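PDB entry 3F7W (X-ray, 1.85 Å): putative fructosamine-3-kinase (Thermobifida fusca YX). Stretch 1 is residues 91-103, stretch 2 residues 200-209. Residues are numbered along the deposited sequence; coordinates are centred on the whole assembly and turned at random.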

ATOM      1  N   TRP A  91      -7.493   5.870  15.518  1.00 30.59           N
ATOM      2  CA  TRP A  91      -8.415   6.622  14.678  1.00 32.19           C
ATOM      3  C   TRP A  91      -7.775   7.948  14.283  1.00 32.67           C
ATOM      4  O   TRP A  91      -7.182   8.621  15.121  1.00 33.20           O
ATOM      5  CB  TRP A  91      -9.734   6.897  15.415  1.00 32.05           C
ATOM      6  CG  TRP A  91     -10.683   7.766  14.643  1.00 33.09           C
ATOM      7  CD1 TRP A  91     -10.799   9.136  14.721  1.00 37.13           C
ATOM      8  CD2 TRP A  91     -11.653   7.339  13.681  1.00 36.41           C
ATOM      9  NE1 TRP A  91     -11.761   9.572  13.841  1.00 34.17           N
ATOM     10  CE2 TRP A  91     -12.303   8.494  13.195  1.00 31.36           C
ATOM     11  CE3 TRP A  91     -12.034   6.086  13.172  1.00 34.66           C
ATOM     12  CZ2 TRP A  91     -13.304   8.436  12.230  1.00 38.31           C
ATOM     13  CZ3 TRP A  91     -13.014   6.032  12.204  1.00 36.62           C
ATOM     14  CH2 TRP A  91     -13.663   7.200  11.757  1.00 37.71           C
ATOM     15  N   VAL A  92      -7.901   8.289  13.012  1.00 31.92           N
ATOM     16  CA  VAL A  92      -7.366   9.529  12.462  1.00 35.07           C
ATOM     17  C   VAL A  92      -8.528  10.428  12.079  1.00 33.62           C
ATOM     18  O   VAL A  92      -9.411  10.020  11.345  1.00 34.46           O
ATOM     19  CB  VAL A  92      -6.493   9.256  11.187  1.00 36.60           C
ATOM     20  CG1 VAL A  92      -5.881  10.567  10.674  1.00 39.07           C
ATOM     21  CG2 VAL A  92      -5.395   8.251  11.493  1.00 37.83           C
ATOM     22  N   ASP A  93      -8.506  11.664  12.565  1.00 34.91           N
ATOM     23  CA  ASP A  93      -9.457  12.686  12.106  1.00 38.22           C
ATOM     24  C   ASP A  93      -8.790  13.531  11.036  1.00 37.13           C
ATOM     25  O   ASP A  93      -7.857  14.298  11.314  1.00 36.80           O
ATOM     26  CB  ASP A  93      -9.955  13.552  13.258  1.00 38.49           C
ATOM     27  CG  ASP A  93     -11.054  12.853  14.076  1.00 45.03           C
ATOM     28  OD1 ASP A  93     -12.119  12.469  13.501  1.00 39.60           O
ATOM     29  OD2 ASP A  93     -10.829  12.685  15.285  1.00 46.92           O
ATOM     30  N   GLU A  94      -9.275  13.375   9.818  1.00 36.75           N
ATOM     31  CA  GLU A  94      -8.632  13.988   8.661  1.00 37.51           C
ATOM     32  C   GLU A  94      -8.784  15.501   8.692  1.00 34.46           C
ATOM     33  O   GLU A  94      -9.739  16.051   9.271  1.00 34.15           O
ATOM     34  CB  GLU A  94      -9.252  13.498   7.361  1.00 37.55           C
ATOM     35  CG  GLU A  94      -9.125  12.041   7.114  1.00 44.64           C
ATOM     36  CD  GLU A  94      -9.830  11.627   5.844  1.00 47.92           C
ATOM     37  OE1 GLU A  94      -9.448  12.128   4.755  1.00 44.93           O
ATOM     38  OE2 GLU A  94     -10.743  10.782   5.943  1.00 52.33           O
ATOM     39  N   ARG A  95      -7.839  16.150   8.041  1.00 31.57           N
ATOM     40  CA  ARG A  95      -7.773  17.586   7.917  1.00 30.38           C
ATOM     41  C   ARG A  95      -7.556  17.875   6.450  1.00 31.74           C
ATOM     42  O   ARG A  95      -7.069  17.010   5.720  1.00 31.56           O
ATOM     43  CB  ARG A  95      -6.594  18.122   8.712  1.00 30.83           C
ATOM     44  CG  ARG A  95      -6.662  17.863  10.204  1.00 33.07           C
ATOM     45  CD  ARG A  95      -7.732  18.720  10.891  1.00 36.97           C
ATOM     46  NE  ARG A  95      -7.356  20.138  10.850  1.00 40.97           N
ATOM     47  CZ  ARG A  95      -8.112  21.146  10.401  1.00 47.25           C
ATOM     48  NH1 ARG A  95      -9.368  20.972   9.982  1.00 49.62           N
ATOM     49  NH2 ARG A  95      -7.603  22.372  10.406  1.00 46.75           N
ATOM     50  N   PRO A  96      -7.938  19.075   5.993  1.00 33.11           N
ATOM     51  CA  PRO A  96      -7.630  19.440   4.624  1.00 31.74           C
ATOM     52  C   PRO A  96      -6.119  19.446   4.374  1.00 31.84           C
ATOM     53  O   PRO A  96      -5.353  19.742   5.287  1.00 30.32           O
ATOM     54  CB  PRO A  96      -8.214  20.853   4.489  1.00 33.34           C
ATOM     55  CG  PRO A  96      -9.262  20.926   5.547  1.00 33.07           C
ATOM     56  CD  PRO A  96      -8.707  20.128   6.678  1.00 33.59           C
ATOM     57  N   PRO A  97      -5.699  19.088   3.145  1.00 31.42           N
ATOM     58  CA  PRO A  97      -4.278  19.134   2.797  1.00 29.58           C
ATOM     59  C   PRO A  97      -3.762  20.552   2.819  1.00 29.63           C
ATOM     60  O   PRO A  97      -4.491  21.477   2.465  1.00 29.14           O
ATOM     61  CB  PRO A  97      -4.221  18.575   1.359  1.00 30.60           C
ATOM     62  CG  PRO A  97      -5.572  18.025   1.056  1.00 34.92           C
ATOM     63  CD  PRO A  97      -6.549  18.615   2.032  1.00 32.32           C
ATOM     64  N   THR A  98      -2.523  20.717   3.252  1.00 29.52           N
ATOM     65  CA  THR A  98      -1.837  22.002   3.259  1.00 28.72           C
ATOM     66  C   THR A  98      -0.414  21.802   2.766  1.00 30.56           C
ATOM     67  O   THR A  98       0.152  20.719   2.922  1.00 26.35           O
ATOM     68  CB  THR A  98      -1.792  22.617   4.664  1.00 29.72           C
ATOM     69  OG1 THR A  98      -1.161  21.704   5.575  1.00 29.61           O
ATOM     70  CG2 THR A  98      -3.208  22.966   5.178  1.00 28.16           C
ATOM     71  N   PRO A  99       0.191  22.848   2.185  1.00 29.31           N
ATOM     72  CA  PRO A  99       1.585  22.730   1.743  1.00 29.98           C
ATOM     73  C   PRO A  99       2.572  22.459   2.905  1.00 28.97           C
ATOM     74  O   PRO A  99       3.530  21.737   2.728  1.00 31.14           O
ATOM     75  CB  PRO A  99       1.858  24.088   1.053  1.00 31.81           C
ATOM     76  CG  PRO A  99       0.810  25.013   1.560  1.00 33.31           C
ATOM     77  CD  PRO A  99      -0.379  24.188   1.915  1.00 31.72           C
ATOM     78  N   GLU A 100       2.281  22.976   4.094  1.00 29.16           N
ATOM     79  CA  GLU A 100       3.104  22.726   5.277  1.00 30.16           C
ATOM     80  C   GLU A 100       3.108  21.247   5.674  1.00 29.30           C
ATOM     81  O   GLU A 100       4.153  20.671   5.999  1.00 29.90           O
ATOM     82  CB  GLU A 100       2.582  23.551   6.451  1.00 32.17           C
ATOM     83  CG  GLU A 100       2.688  25.080   6.283  1.00 38.67           C
ATOM     84  CD  GLU A 100       1.646  25.744   5.353  1.00 44.67           C
ATOM     85  OE1 GLU A 100       0.507  25.243   5.147  1.00 36.45           O
ATOM     86  OE2 GLU A 100       1.992  26.828   4.831  1.00 55.83           O
ATOM     87  N   ALA A 101       1.927  20.650   5.661  1.00 27.61           N
ATOM     88  CA  ALA A 101       1.774  19.225   5.963  1.00 28.41           C
ATOM     89  C   ALA A 101       2.459  18.390   4.880  1.00 28.19           C
ATOM     90  O   ALA A 101       3.019  17.342   5.159  1.00 27.10           O
ATOM     91  CB  ALA A 101       0.280  18.874   6.043  1.00 25.00           C
ATOM     92  N   ALA A 102       2.384  18.857   3.638  1.00 25.83           N
ATOM     93  CA  ALA A 102       2.971  18.143   2.511  1.00 25.73           C
ATOM     94  C   ALA A 102       4.485  18.030   2.648  1.00 26.35           C
ATOM     95  O   ALA A 102       5.058  16.947   2.432  1.00 26.97           O
ATOM     96  CB  ALA A 102       2.607  18.798   1.175  1.00 23.79           C
ATOM     97  N   GLU A 103       5.133  19.135   2.987  1.00 27.13           N
ATOM     98  CA  GLU A 103       6.579  19.102   3.224  1.00 30.36           C
ATOM     99  C   GLU A 103       6.931  18.145   4.357  1.00 29.18           C
ATOM    100  O   GLU A 103       7.876  17.344   4.263  1.00 28.03           O
ATOM    101  CB  GLU A 103       7.092  20.497   3.550  1.00 32.17           C
ATOM    102  CG  GLU A 103       6.878  21.497   2.440  1.00 40.17           C
ATOM    103  CD  GLU A 103       7.311  22.896   2.857  1.00 41.59           C
ATOM    104  OE1 GLU A 103       8.208  22.989   3.730  1.00 54.33           O
ATOM    105  OE2 GLU A 103       6.749  23.883   2.318  1.00 58.93           O
ATOM    106  N   VAL A 200      -3.839   8.160   2.050  1.00 23.93           N
ATOM    107  CA  VAL A 200      -3.154   9.280   2.718  1.00 25.32           C
ATOM    108  C   VAL A 200      -4.213  10.145   3.395  1.00 29.58           C
ATOM    109  O   VAL A 200      -5.087  10.743   2.736  1.00 29.39           O
ATOM    110  CB  VAL A 200      -2.294  10.093   1.715  1.00 25.18           C
ATOM    111  CG1 VAL A 200      -1.558  11.255   2.405  1.00 27.32           C
ATOM    112  CG2 VAL A 200      -1.317   9.135   1.013  1.00 26.92           C
ATOM    113  N   LEU A 201      -4.162  10.161   4.716  1.00 26.27           N
ATOM    114  CA  LEU A 201      -5.061  10.957   5.535  1.00 27.12           C
ATOM    115  C   LEU A 201      -4.297  12.153   6.073  1.00 27.90           C
ATOM    116  O   LEU A 201      -3.396  12.027   6.909  1.00 26.51           O
ATOM    117  CB  LEU A 201      -5.622  10.140   6.694  1.00 26.12           C
ATOM    118  CG  LEU A 201      -6.371   8.862   6.311  1.00 30.49           C
ATOM    119  CD1 LEU A 201      -7.062   8.301   7.538  1.00 33.82           C
ATOM    120  CD2 LEU A 201      -7.369   9.110   5.201  1.00 36.11           C
ATOM    121  N   TRP A 202      -4.655  13.317   5.563  1.00 27.30           N
ATOM    122  CA  TRP A 202      -3.946  14.535   5.904  1.00 26.17           C
ATOM    123  C   TRP A 202      -4.218  14.976   7.351  1.00 27.88           C
ATOM    124  O   TRP A 202      -5.331  14.799   7.894  1.00 29.60           O
ATOM    125  CB  TRP A 202      -4.278  15.631   4.896  1.00 29.46           C
ATOM    126  CG  TRP A 202      -3.750  15.335   3.547  1.00 26.23           C
ATOM    127  CD1 TRP A 202      -4.346  14.585   2.581  1.00 31.29           C
ATOM    128  CD2 TRP A 202      -2.506  15.772   3.009  1.00 25.43           C
ATOM    129  NE1 TRP A 202      -3.549  14.536   1.461  1.00 28.73           N
ATOM    130  CE2 TRP A 202      -2.412  15.256   1.701  1.00 30.81           C
ATOM    131  CE3 TRP A 202      -1.466  16.558   3.503  1.00 29.60           C
ATOM    132  CZ2 TRP A 202      -1.318  15.498   0.878  1.00 31.37           C
ATOM    133  CZ3 TRP A 202      -0.366  16.798   2.681  1.00 35.31           C
ATOM    134  CH2 TRP A 202      -0.308  16.271   1.378  1.00 33.98           C
ATOM    135  N   GLN A 203      -3.164  15.516   7.950  1.00 27.93           N
ATOM    136  CA  GLN A 203      -3.157  16.067   9.297  1.00 28.99           C
ATOM    137  C   GLN A 203      -2.586  17.480   9.207  1.00 29.08           C
ATOM    138  O   GLN A 203      -2.144  17.901   8.144  1.00 28.16           O
ATOM    139  CB  GLN A 203      -2.266  15.198  10.180  1.00 30.17           C
ATOM    140  CG  GLN A 203      -2.761  13.741  10.312  1.00 32.94           C
ATOM    141  CD  GLN A 203      -4.008  13.639  11.150  1.00 34.67           C
ATOM    142  OE1 GLN A 203      -3.927  13.319  12.327  1.00 34.90           O
ATOM    143  NE2 GLN A 203      -5.169  13.918  10.557  1.00 31.93           N
ATOM    144  N   ASP A 204      -2.621  18.220  10.311  1.00 29.22           N
ATOM    145  CA  ASP A 204      -2.039  19.562  10.333  1.00 29.97           C
ATOM    146  C   ASP A 204      -0.530  19.541  10.165  1.00 30.96           C
ATOM    147  O   ASP A 204       0.051  20.491   9.642  1.00 32.87           O
ATOM    148  CB  ASP A 204      -2.377  20.259  11.658  1.00 30.93           C
ATOM    149  CG  ASP A 204      -3.866  20.539  11.814  1.00 38.60           C
ATOM    150  OD1 ASP A 204      -4.538  20.871  10.807  1.00 41.24           O
ATOM    151  OD2 ASP A 204      -4.354  20.404  12.957  1.00 47.94           O
ATOM    152  N   ASP A 205       0.104  18.463  10.609  1.00 31.09           N
ATOM    153  CA  ASP A 205       1.559  18.411  10.748  1.00 31.32           C
ATOM    154  C   ASP A 205       2.200  17.321   9.888  1.00 31.33           C
ATOM    155  O   ASP A 205       3.312  16.911  10.145  1.00 33.04           O
ATOM    156  CB  ASP A 205       1.927  18.203  12.229  1.00 34.12           C
ATOM    157  CG  ASP A 205       1.378  16.901  12.800  1.00 39.50           C
ATOM    158  OD1 ASP A 205       0.492  16.267  12.167  1.00 38.45           O
ATOM    159  OD2 ASP A 205       1.829  16.511  13.905  1.00 47.55           O
ATOM    160  N   GLY A 206       1.518  16.884   8.841  1.00 29.58           N
ATOM    161  CA  GLY A 206       1.973  15.767   8.029  1.00 28.15           C
ATOM    162  C   GLY A 206       0.782  14.960   7.583  1.00 27.36           C
ATOM    163  O   GLY A 206      -0.302  15.499   7.404  1.00 27.77           O
ATOM    164  N   ALA A 207       0.965  13.654   7.413  1.00 29.06           N
ATOM    165  CA  ALA A 207      -0.145  12.786   7.018  1.00 27.29           C
ATOM    166  C   ALA A 207       0.020  11.396   7.626  1.00 27.99           C
ATOM    167  O   ALA A 207       1.114  11.003   8.053  1.00 29.15           O
ATOM    168  CB  ALA A 207      -0.262  12.697   5.503  1.00 26.78           C
ATOM    169  N   VAL A 208      -1.078  10.675   7.662  1.00 26.38           N
ATOM    170  CA  VAL A 208      -1.114   9.287   8.109  1.00 26.48           C
ATOM    171  C   VAL A 208      -1.445   8.378   6.909  1.00 27.86           C
ATOM    172  O   VAL A 208      -2.322   8.690   6.083  1.00 31.46           O
ATOM    173  CB  VAL A 208      -2.155   9.096   9.242  1.00 25.30           C
ATOM    174  CG1 VAL A 208      -2.378   7.621   9.580  1.00 29.80           C
ATOM    175  CG2 VAL A 208      -1.728   9.920  10.485  1.00 29.16           C
ATOM    176  N   VAL A 209      -0.736   7.254   6.830  1.00 26.63           N
ATOM    177  CA  VAL A 209      -0.895   6.302   5.724  1.00 27.15           C
ATOM    178  C   VAL A 209      -1.644   5.093   6.244  1.00 27.70           C
ATOM    179  O   VAL A 209      -1.333   4.569   7.316  1.00 27.55           O
ATOM    180  CB  VAL A 209       0.468   5.911   5.063  1.00 27.17           C
ATOM    181  CG1 VAL A 209       1.184   7.165   4.554  1.00 27.61           C
ATOM    182  CG2 VAL A 209       1.383   5.126   6.024  1.00 26.99           C
TER
HETATM  183  O   HOH W   1      -5.989  12.533  13.984  1.00 36.27           O
HETATM  184  O   HOH W   2      -7.252  13.497   4.124  1.00 36.28           O
HETATM  185  O   HOH W   3      -2.847  19.465   6.089  1.00 31.23           O
HETATM  186  O   HOH W   4      -1.199  22.442   8.303  1.00 35.19           O

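The loop and the start of helix 99-103 pack against the hairpin formed by stretch 2, burying 737 Å² summed over both sides, and most polar groups at the join find a partner. The carbonyl of W202 accepts twice. It receives R95 N (2.9 Å to W202 O) from the loop and the side-chain amide of the next residue, Q203 NE2 (2.8 Å to W202 O), while E94 CA adds a CA-H...O contact at 3.5 Å from the same W202 O. Q203 NE2 also donates to D93 O at 2.8 Å, so this one amide group ties both backbones together. Its other half is used as well: water 1 donates to Q203 OE1 (2.8 Å) and accepts from D93 N (3.0 Å).

R95 adds the charged link. Its NE lies 2.9 Å from D204 OD1 in a salt bridge, with the carboxylate oxygen near the guanidinium plane; the bond from R95 NH2 to the same D204 OD1 is weak, at 3.4 Å.

Three further waters satisfy groups that do not meet directly. Water 2 joins E94 OE1 to W202 N. Water 3 donates to P96 O and Q203 O and accepts from T98 OG1, and water 4 donates to T98 OG1 and D204 O. T98 OG1 also caps the helix, accepting from A101 N at 3.3 Å.

Apolar contacts accompany this network. P97 CB sits over one face of W202, 3.8 Å from the centroid of its five-membered ring, whereas A101 CB lies at the ring edge, 3.9 Å from W202 CE3, and A102 CB is 3.9 Å from W202 CH2. V92 fills the other end, its CG2 3.6 Å from V208 CG1. Where the helix meets G206, the approach is close: G206 CA makes a CA-H...O contact with A101 O at 3.4 Å. G206 N, buried here, has no partner in the model.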